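Side-chain contacts in solute-binding periplasmic protein of iron/siderophore ABC transporter (Yersinia pestis, PDB 6B2Y), which probably captures chelated iron in the periplasm and hands it to an ABC transporter for uptake: residues 289-294 against 307-312; 280-283 against 287-290; 193-198 against 365-370. All coordinates share one frame; numbering follows the deposited sequence.

Contact 1. Residues 289-294 against 307-312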
ATOM      1  N   PRO A 289       5.555   9.615 -16.914  1.00 41.14           N
ATOM      2  CA  PRO A 289       6.048  10.444 -15.810  1.00 39.76           C
ATOM      3  C   PRO A 289       5.598   9.910 -14.459  1.00 36.01           C
ATOM      4  O   PRO A 289       4.649   9.130 -14.342  1.00 36.99           O
ATOM      5  CB  PRO A 289       5.437  11.819 -16.104  1.00 40.85           C
ATOM      6  CG  PRO A 289       4.202  11.521 -16.896  1.00 43.41           C
ATOM      7  CD  PRO A 289       4.524  10.299 -17.719  1.00 46.90           C
ATOM      8  N   GLY A 290       6.310  10.330 -13.424  1.00 33.66           N
ATOM      9  CA  GLY A 290       6.021   9.910 -12.064  1.00 30.27           C
ATOM     10  C   GLY A 290       7.279   9.632 -11.263  1.00 26.20           C
ATOM     11  O   GLY A 290       8.380   9.501 -11.790  1.00 28.24           O
ATOM     12  N   VAL A 291       7.097   9.530  -9.944  1.00 27.21           N
ATOM     13  CA  VAL A 291       8.201   9.236  -9.046  1.00 28.25           C
ATOM     14  C   VAL A 291       8.609   7.774  -9.199  1.00 28.22           C
ATOM     15  O   VAL A 291       7.754   6.877  -9.286  1.00 25.53           O
ATOM     16  CB  VAL A 291       7.791   9.555  -7.594  1.00 31.82           C
ATOM     17  CG1 VAL A 291       8.913   9.211  -6.638  1.00 27.80           C
ATOM     18  CG2 VAL A 291       7.400  11.033  -7.464  1.00 27.86           C
ATOM     19  N   VAL A 292       9.914   7.531  -9.228  1.00 25.15           N
ATOM     20  CA  VAL A 292      10.495   6.212  -9.464  1.00 23.04           C
ATOM     21  C   VAL A 292      10.914   5.616  -8.125  1.00 25.38           C
ATOM     22  O   VAL A 292      11.837   6.117  -7.470  1.00 24.85           O
ATOM     23  CB  VAL A 292      11.685   6.304 -10.438  1.00 25.86           C
ATOM     24  CG1 VAL A 292      12.423   4.986 -10.486  1.00 25.46           C
ATOM     25  CG2 VAL A 292      11.180   6.692 -11.808  1.00 27.72           C
ATOM     26  N   LEU A 293      10.220   4.550  -7.703  1.00 23.00           N
ATOM     27  CA  LEU A 293      10.457   3.881  -6.430  1.00 24.98           C
ATOM     28  C   LEU A 293      10.065   2.421  -6.571  1.00 24.06           C
ATOM     29  O   LEU A 293       9.202   2.083  -7.391  1.00 26.42           O
ATOM     30  CB  LEU A 293       9.642   4.514  -5.287  1.00 24.37           C
ATOM     31  CG  LEU A 293       9.920   5.974  -4.948  1.00 23.48           C
ATOM     32  CD1 LEU A 293       8.746   6.584  -4.184  1.00 24.52           C
ATOM     33  CD2 LEU A 293      11.203   6.080  -4.156  1.00 28.26           C
ATOM     34  N   GLY A 294      10.693   1.547  -5.762  1.00 24.13           N
ATOM     35  CA  GLY A 294      10.338   0.144  -5.726  1.00 22.44           C
ATOM     36  C   GLY A 294      11.550  -0.761  -5.554  1.00 26.37           C
ATOM     37  O   GLY A 294      12.665  -0.314  -5.299  1.00 27.82           O
ATOM     38  N   GLN A 307      13.299  15.079  -7.955  1.00 36.75           N
ATOM     39  CA  GLN A 307      13.700  16.398  -8.451  1.00 32.42           C
ATOM     40  C   GLN A 307      12.907  16.791  -9.689  1.00 32.51           C
ATOM     41  O   GLN A 307      12.475  17.944  -9.818  1.00 32.55           O
ATOM     42  CB  GLN A 307      15.205  16.410  -8.751  1.00 32.22           C
ATOM     43  CG  GLN A 307      16.092  16.323  -7.521  1.00 37.62           C
ATOM     44  CD  GLN A 307      15.713  17.355  -6.478  1.00 42.37           C
ATOM     45  OE1 GLN A 307      15.312  18.471  -6.812  1.00 45.62           O
ATOM     46  NE2 GLN A 307      15.819  16.982  -5.205  1.00 45.24           N
ATOM     47  N   LYS A 308      12.694  15.854 -10.618  1.00 35.57           N
ATOM     48  CA  LYS A 308      11.922  16.204 -11.807  1.00 33.04           C
ATOM     49  C   LYS A 308      10.466  16.473 -11.456  1.00 34.77           C
ATOM     50  O   LYS A 308       9.853  17.409 -11.989  1.00 32.95           O
ATOM     51  CB  LYS A 308      12.022  15.102 -12.862  1.00 35.36           C
ATOM     52  CG  LYS A 308      10.930  15.188 -13.926  1.00 37.14           C
ATOM     53  CD  LYS A 308      11.440  14.787 -15.312  1.00 45.22           C
ATOM     54  CE  LYS A 308      12.392  13.603 -15.244  1.00 43.46           C
ATOM     55  NZ  LYS A 308      12.746  13.098 -16.610  1.00 51.84           N
ATOM     56  N   ILE A 309       9.894  15.663 -10.559  1.00 33.22           N
ATOM     57  CA  ILE A 309       8.502  15.855 -10.161  1.00 31.12           C
ATOM     58  C   ILE A 309       8.332  17.197  -9.459  1.00 29.77           C
ATOM     59  O   ILE A 309       7.301  17.868  -9.601  1.00 29.41           O
ATOM     60  CB  ILE A 309       8.037  14.676  -9.283  1.00 29.35           C
ATOM     61  CG1 ILE A 309       7.804  13.438 -10.152  1.00 33.62           C
ATOM     62  CG2 ILE A 309       6.763  15.020  -8.506  1.00 31.37           C
ATOM     63  CD1 ILE A 309       6.559  13.549 -10.999  1.00 30.14           C
ATOM     64  N   LEU A 310       9.339  17.607  -8.687  1.00 31.78           N
ATOM     65  CA  LEU A 310       9.279  18.878  -7.974  1.00 30.93           C
ATOM     66  C   LEU A 310       9.461  20.075  -8.896  1.00 36.82           C
ATOM     67  O   LEU A 310       9.226  21.208  -8.465  1.00 31.65           O
ATOM     68  CB  LEU A 310      10.344  18.918  -6.878  1.00 25.52           C
ATOM     69  CG  LEU A 310      10.265  17.904  -5.735  1.00 30.95           C
ATOM     70  CD1 LEU A 310      11.447  18.082  -4.815  1.00 34.81           C
ATOM     71  CD2 LEU A 310       8.970  18.073  -4.984  1.00 30.11           C
ATOM     72  N   GLY A 311       9.887  19.857 -10.140  1.00 37.83           N
ATOM     73  CA  GLY A 311      10.061  20.930 -11.097  1.00 36.70           C
ATOM     74  C   GLY A 311       8.861  21.227 -11.968  1.00 36.77           C
ATOM     75  O   GLY A 311       8.968  22.055 -12.879  1.00 34.33           O
ATOM     76  N   ARG A 312       7.720  20.581 -11.723  1.00 36.05           N
ATOM     77  CA  ARG A 312       6.523  20.839 -12.509  1.00 29.27           C
ATOM     78  C   ARG A 312       5.962  22.223 -12.195  1.00 34.99           C
ATOM     79  O   ARG A 312       6.184  22.784 -11.120  1.00 34.74           O
ATOM     80  CB  ARG A 312       5.441  19.787 -12.229  1.00 33.15           C
ATOM     81  CG  ARG A 312       5.711  18.407 -12.804  1.00 34.03           C
ATOM     82  CD  ARG A 312       4.648  17.408 -12.326  1.00 33.30           C
ATOM     83  NE  ARG A 312       4.712  17.223 -10.879  1.00 32.72           N
ATOM     84  CZ  ARG A 312       3.645  17.121 -10.082  1.00 30.44           C
ATOM     85  NH1 ARG A 312       2.425  17.177 -10.584  1.00 31.57           N
ATOM     86  NH2 ARG A 312       3.807  16.969  -8.776  1.00 27.50           N
TER
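I309, the residue on which G290 and V291 rest, has beside it a guanidinium group that takes no part in the crossing: R312, bonded inside its own segment at the end of the helix, meets the I309 carbonyl group with the edge of its plane. The N-H of R312 NE reaches I309 O over 3.0 Å, lies in the carbonyl plane on a lone pair and is only slightly tilted from the guanidinium plane. A salt bridge from NH2 to E221 gives the group a second anchor and should limit its rotation. The apolar part of the contact is a right-angled crossing of two branched side chains, in which V291 CG2 settles on I309 CG1 at 3.6 Å. CG2 sits beside the backbone N of V291, because CG1 takes the place anti to it (chi1 178°). This is a small example of how a beta-alpha-beta crossover is closed in an alpha/beta lobe: the loop leaving strand 275-280 packs against the last turn of helix 299-310, through I309, and the helix leads on toward strand 326-330. V291 also touches A278 and A328 of those two strands, and I309 touches Y276. At the tip of the isoleucine, I309 CD1 lies 3.8 Å from G290 CA, directly against bare backbone.

Contact 2. Residues 280-283 against 287-290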
ATOM      1  N   GLY A 280       4.573   7.500  -5.677  1.00 20.89           N
ATOM      2  CA  GLY A 280       4.753   6.937  -7.002  1.00 22.33           C
ATOM      3  C   GLY A 280       5.376   5.564  -6.928  1.00 21.67           C
ATOM      4  O   GLY A 280       5.791   5.101  -5.865  1.00 20.69           O
ATOM      5  N   GLY A 281       5.458   4.915  -8.096  1.00 24.08           N
ATOM      6  CA  GLY A 281       5.977   3.558  -8.147  1.00 25.93           C
ATOM      7  C   GLY A 281       6.512   3.189  -9.516  1.00 27.69           C
ATOM      8  O   GLY A 281       6.488   2.017  -9.922  1.00 27.15           O
ATOM      9  N   LYS A 282       6.995   4.188 -10.243  1.00 25.29           N
ATOM     10  CA  LYS A 282       7.502   3.927 -11.586  1.00 26.10           C
ATOM     11  C   LYS A 282       8.797   3.124 -11.534  1.00 28.62           C
ATOM     12  O   LYS A 282       9.539   3.137 -10.546  1.00 25.46           O
ATOM     13  CB  LYS A 282       7.733   5.238 -12.344  1.00 28.34           C
ATOM     14  CG  LYS A 282       6.458   5.983 -12.698  1.00 29.29           C
ATOM     15  CD  LYS A 282       5.552   5.146 -13.577  1.00 32.67           C
ATOM     16  CE  LYS A 282       4.247   5.871 -13.858  1.00 38.00           C
ATOM     17  NZ  LYS A 282       3.222   4.920 -14.358  1.00 44.17           N
ATOM     18  N   SER A 283       9.067   2.425 -12.634  1.00 29.40           N
ATOM     19  CA  SER A 283      10.266   1.623 -12.836  1.00 32.67           C
ATOM     20  C   SER A 283      11.363   2.479 -13.459  1.00 32.86           C
ATOM     21  O   SER A 283      11.067   3.352 -14.279  1.00 29.87           O
ATOM     22  CB  SER A 283       9.966   0.432 -13.742  1.00 30.77           C
ATOM     23  OG  SER A 283       9.273  -0.579 -13.034  1.00 28.65           O
ATOM     24  N   ASP A 287       9.013   5.529 -19.433  1.00 53.15           N
ATOM     25  CA  ASP A 287       8.686   6.709 -20.224  1.00 55.41           C
ATOM     26  C   ASP A 287       7.529   7.507 -19.642  1.00 55.40           C
ATOM     27  O   ASP A 287       7.451   8.720 -19.865  1.00 53.52           O
ATOM     28  CB  ASP A 287       8.349   6.299 -21.663  1.00 62.28           C
ATOM     29  CG  ASP A 287       9.575   5.896 -22.467  1.00 65.79           C
ATOM     30  OD1 ASP A 287      10.691   6.397 -22.183  1.00 62.05           O
ATOM     31  OD2 ASP A 287       9.419   5.058 -23.378  1.00 74.34           O
ATOM     32  N   ALA A 288       6.630   6.860 -18.901  1.00 54.68           N
ATOM     33  CA  ALA A 288       5.525   7.584 -18.291  1.00 51.71           C
ATOM     34  C   ALA A 288       6.029   8.388 -17.092  1.00 43.89           C
ATOM     35  O   ALA A 288       6.862   7.903 -16.320  1.00 46.02           O
ATOM     36  CB  ALA A 288       4.414   6.625 -17.854  1.00 46.11           C
ATOM     37  N   PRO A 289       5.555   9.615 -16.914  1.00 41.14           N
ATOM     38  CA  PRO A 289       6.048  10.444 -15.810  1.00 39.76           C
ATOM     39  C   PRO A 289       5.598   9.910 -14.459  1.00 36.01           C
ATOM     40  O   PRO A 289       4.649   9.130 -14.342  1.00 36.99           O
ATOM     41  CB  PRO A 289       5.437  11.819 -16.104  1.00 40.85           C
ATOM     42  CG  PRO A 289       4.202  11.521 -16.896  1.00 43.41           C
ATOM     43  CD  PRO A 289       4.524  10.299 -17.719  1.00 46.90           C
ATOM     44  N   GLY A 290       6.310  10.330 -13.424  1.00 33.66           N
ATOM     45  CA  GLY A 290       6.021   9.910 -12.064  1.00 30.27           C
ATOM     46  C   GLY A 290       7.279   9.632 -11.263  1.00 26.20           C
ATOM     47  O   GLY A 290       8.380   9.501 -11.790  1.00 28.24           O
TER
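Before K282 reaches across to A288, P289 and G290, the chain leaves strand 275-280 at G280, whose backbone hydrogen bonds to I329 and H331 keep it in the sheet. After G281 the chain departs from the sheet, and every close approach of the contact then involves K282. Its CG stands beside the backbone N and anti to the carbonyl carbon (chi1 -69°), and a second bend at chi2 (-60°) lays the aliphatic chain along the returning backbone of A288, P289 and G290. The rest of the chain is extended and runs past P289 O, with CG, CD and CE all near that oxygen. K282 CG also rests at 4.0 Å on G290 CA, where a residue without a side chain, in a conformation with strongly positive phi (140°), lets the lysine come close. Further out, K282 CE approaches P289 O to 3.3 Å, a carbon-to-oxygen contact and not a hydrogen bond. The ammonium group passes this oxygen by, and K282 NZ ends 4.1 Å from A288 CB. P289 O is thus covered by the contact without a polar partner in the model. Charge near a carbonyl therefore need not mean a bond; here the lysine works mainly through its methylenes, though its positive end may polarise the carbonyl. S283 then carries the chain away, with a weak hydrogen bond from Q94 to its OG and another, also weak, to K282 O. The arrangement is that of a surface loop folded back on itself at the C-terminal end of a central strand of an alpha/beta lobe, the end that in periplasmic binding proteins usually faces the cleft between the lobes.

Contact 3. Residues 193-198 against 365-370; sequences INFYQD and DSLYSQ
Helices 193-198 and 365-370 run almost exactly antiparallel, at 176°, with their axes 11.7 Å apart and F195 level with L367. F195 bridges this spacing. With CG anti to the backbone N (chi1 169°), its ring reaches straight across to the other helix. F195 CZ comes to 3.7 Å from L367 N and 3.9 Å from L367 CB, the two side chains crossing at about a right angle. On the same side of the ring plane, further round the ring, F195 CE1 touches S366 CB at 3.8 Å and Q370 OE1 at 4.0 Å. The Q370 amide stands nearly perpendicular to the ring, 89° between planes, and packs against it without a bond. The hydroxyl of S366 is turned back into its own helix, bonded to K362 O, leaving CB to face the phenylalanine. Behind this interface, S369 OG and S369 N grip D365 O from opposite faces of its plane. L367 also touches L71 and L372, with a sodium ion about 7 Å from its side chain. Y196 packs on helices 168-182 and 340-350, placing helix 186-207 among other helices; it follows the first sheet and precedes the second, consistent with the helices that join the lobes in this family.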
ATOM      1  N   ILE A 193       0.270  -8.783  13.595  1.00 15.94           N
ATOM      2  CA  ILE A 193      -0.492  -7.736  14.284  1.00 18.49           C
ATOM      3  C   ILE A 193       0.336  -7.131  15.405  1.00 19.17           C
ATOM      4  O   ILE A 193       0.392  -5.904  15.570  1.00 19.02           O
ATOM      5  CB  ILE A 193      -1.822  -8.304  14.807  1.00 19.07           C
ATOM      6  CG1 ILE A 193      -2.812  -8.473  13.659  1.00 16.02           C
ATOM      7  CG2 ILE A 193      -2.402  -7.434  15.934  1.00 17.18           C
ATOM      8  CD1 ILE A 193      -3.851  -9.573  13.945  1.00 18.44           C
ATOM      9  N   ASN A 194       1.003  -7.985  16.179  1.00 18.21           N
ATOM     10  CA  ASN A 194       1.875  -7.512  17.248  1.00 20.65           C
ATOM     11  C   ASN A 194       3.052  -6.712  16.697  1.00 20.15           C
ATOM     12  O   ASN A 194       3.399  -5.664  17.245  1.00 21.88           O
ATOM     13  CB  ASN A 194       2.361  -8.708  18.075  1.00 19.15           C
ATOM     14  CG  ASN A 194       1.307  -9.194  19.056  1.00 24.73           C
ATOM     15  OD1 ASN A 194       0.426  -8.437  19.421  1.00 24.03           O
ATOM     16  ND2 ASN A 194       1.392 -10.452  19.478  1.00 29.38           N
ATOM     17  N   PHE A 195       3.683  -7.189  15.611  1.00 18.48           N
ATOM     18  CA  PHE A 195       4.805  -6.453  15.020  1.00 19.87           C
ATOM     19  C   PHE A 195       4.363  -5.090  14.507  1.00 18.92           C
ATOM     20  O   PHE A 195       5.051  -4.081  14.691  1.00 17.26           O
ATOM     21  CB  PHE A 195       5.424  -7.282  13.888  1.00 17.05           C
ATOM     22  CG  PHE A 195       6.416  -6.523  13.034  1.00 19.40           C
ATOM     23  CD1 PHE A 195       7.752  -6.441  13.408  1.00 25.77           C
ATOM     24  CD2 PHE A 195       6.014  -5.903  11.858  1.00 19.77           C
ATOM     25  CE1 PHE A 195       8.678  -5.745  12.611  1.00 26.87           C
ATOM     26  CE2 PHE A 195       6.920  -5.215  11.063  1.00 26.75           C
ATOM     27  CZ  PHE A 195       8.261  -5.136  11.439  1.00 26.88           C
ATOM     28  N   TYR A 196       3.205  -5.038  13.868  1.00 19.57           N
ATOM     29  CA  TYR A 196       2.710  -3.779  13.331  1.00 19.38           C
ATOM     30  C   TYR A 196       2.363  -2.800  14.450  1.00 18.40           C
ATOM     31  O   TYR A 196       2.786  -1.638  14.431  1.00 18.92           O
ATOM     32  CB  TYR A 196       1.489  -4.080  12.467  1.00 16.87           C
ATOM     33  CG  TYR A 196       0.842  -2.912  11.771  1.00 19.25           C
ATOM     34  CD1 TYR A 196      -0.013  -2.042  12.468  1.00 19.71           C
ATOM     35  CD2 TYR A 196       1.028  -2.706  10.411  1.00 15.92           C
ATOM     36  CE1 TYR A 196      -0.633  -0.993  11.837  1.00 18.82           C
ATOM     37  CE2 TYR A 196       0.416  -1.659   9.770  1.00 20.08           C
ATOM     38  CZ  TYR A 196      -0.418  -0.807  10.482  1.00 18.98           C
ATOM     39  OH  TYR A 196      -1.041   0.239   9.854  1.00 18.30           O
ATOM     40  N   GLN A 197       1.581  -3.256  15.435  1.00 20.47           N
ATOM     41  CA  GLN A 197       1.168  -2.357  16.505  1.00 19.01           C
ATOM     42  C   GLN A 197       2.372  -1.833  17.280  1.00 19.87           C
ATOM     43  O   GLN A 197       2.425  -0.647  17.621  1.00 22.10           O
ATOM     44  CB  GLN A 197       0.192  -3.058  17.448  1.00 21.08           C
ATOM     45  CG  GLN A 197      -0.460  -2.077  18.416  1.00 22.58           C
ATOM     46  CD  GLN A 197      -1.428  -1.131  17.716  1.00 27.61           C
ATOM     47  OE1 GLN A 197      -2.542  -1.522  17.360  1.00 25.34           O
ATOM     48  NE2 GLN A 197      -0.996   0.105  17.487  1.00 24.89           N
ATOM     49  N   ASP A 198       3.349  -2.698  17.549  1.00 21.62           N
ATOM     50  CA  ASP A 198       4.578  -2.256  18.210  1.00 23.50           C
ATOM     51  C   ASP A 198       5.264  -1.160  17.413  1.00 22.70           C
ATOM     52  O   ASP A 198       5.723  -0.160  17.978  1.00 21.88           O
ATOM     53  CB  ASP A 198       5.528  -3.432  18.400  1.00 27.08           C
ATOM     54  CG  ASP A 198       5.132  -4.291  19.578  1.00 33.78           C
ATOM     55  OD1 ASP A 198       4.188  -3.884  20.284  1.00 40.44           O
ATOM     56  OD2 ASP A 198       5.757  -5.350  19.794  1.00 41.38           O
ATOM     57  N   ASP A 365      13.783  -4.271   7.303  1.00 28.07           N
ATOM     58  CA  ASP A 365      14.618  -5.461   7.470  1.00 29.27           C
ATOM     59  C   ASP A 365      13.951  -6.492   8.372  1.00 29.10           C
ATOM     60  O   ASP A 365      13.969  -7.696   8.077  1.00 27.13           O
ATOM     61  CB  ASP A 365      15.981  -5.072   8.050  1.00 33.17           C
ATOM     62  CG  ASP A 365      16.942  -4.565   6.997  1.00 36.98           C
ATOM     63  OD1 ASP A 365      16.667  -4.749   5.796  1.00 34.25           O
ATOM     64  OD2 ASP A 365      17.973  -3.975   7.371  1.00 41.42           O
ATOM     65  N   SER A 366      13.343  -6.037   9.475  1.00 28.27           N
ATOM     66  CA  SER A 366      12.695  -6.957  10.402  1.00 25.28           C
ATOM     67  C   SER A 366      11.448  -7.575   9.785  1.00 26.07           C
ATOM     68  O   SER A 366      11.204  -8.779   9.937  1.00 27.22           O
ATOM     69  CB  SER A 366      12.347  -6.234  11.707  1.00 27.58           C
ATOM     70  OG  SER A 366      13.526  -5.696  12.295  1.00 33.79           O
ATOM     71  N   LEU A 367      10.640  -6.762   9.106  1.00 25.43           N
ATOM     72  CA  LEU A 367       9.447  -7.277   8.446  1.00 24.39           C
ATOM     73  C   LEU A 367       9.812  -8.416   7.500  1.00 23.50           C
ATOM     74  O   LEU A 367       9.195  -9.484   7.525  1.00 24.43           O
ATOM     75  CB  LEU A 367       8.746  -6.138   7.696  1.00 26.21           C
ATOM     76  CG  LEU A 367       7.311  -6.332   7.160  1.00 23.37           C
ATOM     77  CD1 LEU A 367       6.658  -4.973   6.966  1.00 20.77           C
ATOM     78  CD2 LEU A 367       7.261  -7.109   5.842  1.00 24.68           C
ATOM     79  N   TYR A 368      10.835  -8.208   6.672  1.00 26.82           N
ATOM     80  CA  TYR A 368      11.206  -9.220   5.686  1.00 24.32           C
ATOM     81  C   TYR A 368      11.760 -10.473   6.358  1.00 24.88           C
ATOM     82  O   TYR A 368      11.360 -11.595   6.028  1.00 26.02           O
ATOM     83  CB  TYR A 368      12.214  -8.630   4.702  1.00 24.60           C
ATOM     84  CG  TYR A 368      11.548  -7.856   3.590  1.00 25.58           C
ATOM     85  CD1 TYR A 368      10.854  -6.679   3.859  1.00 26.89           C
ATOM     86  CD2 TYR A 368      11.608  -8.298   2.268  1.00 29.79           C
ATOM     87  CE1 TYR A 368      10.224  -5.969   2.851  1.00 25.11           C
ATOM     88  CE2 TYR A 368      10.989  -7.580   1.242  1.00 25.86           C
ATOM     89  CZ  TYR A 368      10.298  -6.414   1.545  1.00 31.41           C
ATOM     90  OH  TYR A 368       9.670  -5.691   0.547  1.00 32.06           O
ATOM     91  N   SER A 369      12.688 -10.309   7.306  1.00 28.71           N
ATOM     92  CA  SER A 369      13.296 -11.494   7.906  1.00 29.72           C
ATOM     93  C   SER A 369      12.286 -12.302   8.713  1.00 28.26           C
ATOM     94  O   SER A 369      12.364 -13.536   8.741  1.00 27.24           O
ATOM     95  CB  SER A 369      14.493 -11.098   8.776  1.00 31.05           C
ATOM     96  OG  SER A 369      14.212  -9.957   9.567  1.00 36.23           O
ATOM     97  N   GLN A 370      11.306 -11.643   9.339  1.00 26.13           N
ATOM     98  CA  GLN A 370      10.354 -12.368  10.164  1.00 25.77           C
ATOM     99  C   GLN A 370       9.221 -12.998   9.361  1.00 26.85           C
ATOM    100  O   GLN A 370       8.689 -14.032   9.775  1.00 28.11           O
ATOM    101  CB  GLN A 370       9.753 -11.440  11.226  1.00 27.01           C
ATOM    102  CG  GLN A 370      10.670 -11.191  12.409  1.00 31.80           C
ATOM    103  CD  GLN A 370      10.160 -10.086  13.292  1.00 34.11           C
ATOM    104  OE1 GLN A 370      10.785  -9.031  13.404  1.00 39.90           O
ATOM    105  NE2 GLN A 370       9.009 -10.307  13.909  1.00 38.69           N
TER

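Contacts 1 and 2 form one continuous region: their centres are 7 Å apart, they share P289 and G290, and probable backbone hydrogen bonds tie K282 to V291 and L293. Both belong to the connection between strand 275-280 and helix 299-310, contact 2 within the loop, contact 1 between that loop and the helix. Contact 3 lies 29 Å from either centre and encloses both along the chain, since helix 186-207 precedes the second sheet and helix 360-371 comes near the chain's end. Contacts 2 and 3 lie on opposite sides of the chain's centre, consistent with lobe-joining helices on one side and a loop near the probable cleft on the other, where Q94, from the part carrying the first sheet, hydrogen-bonds L293 O.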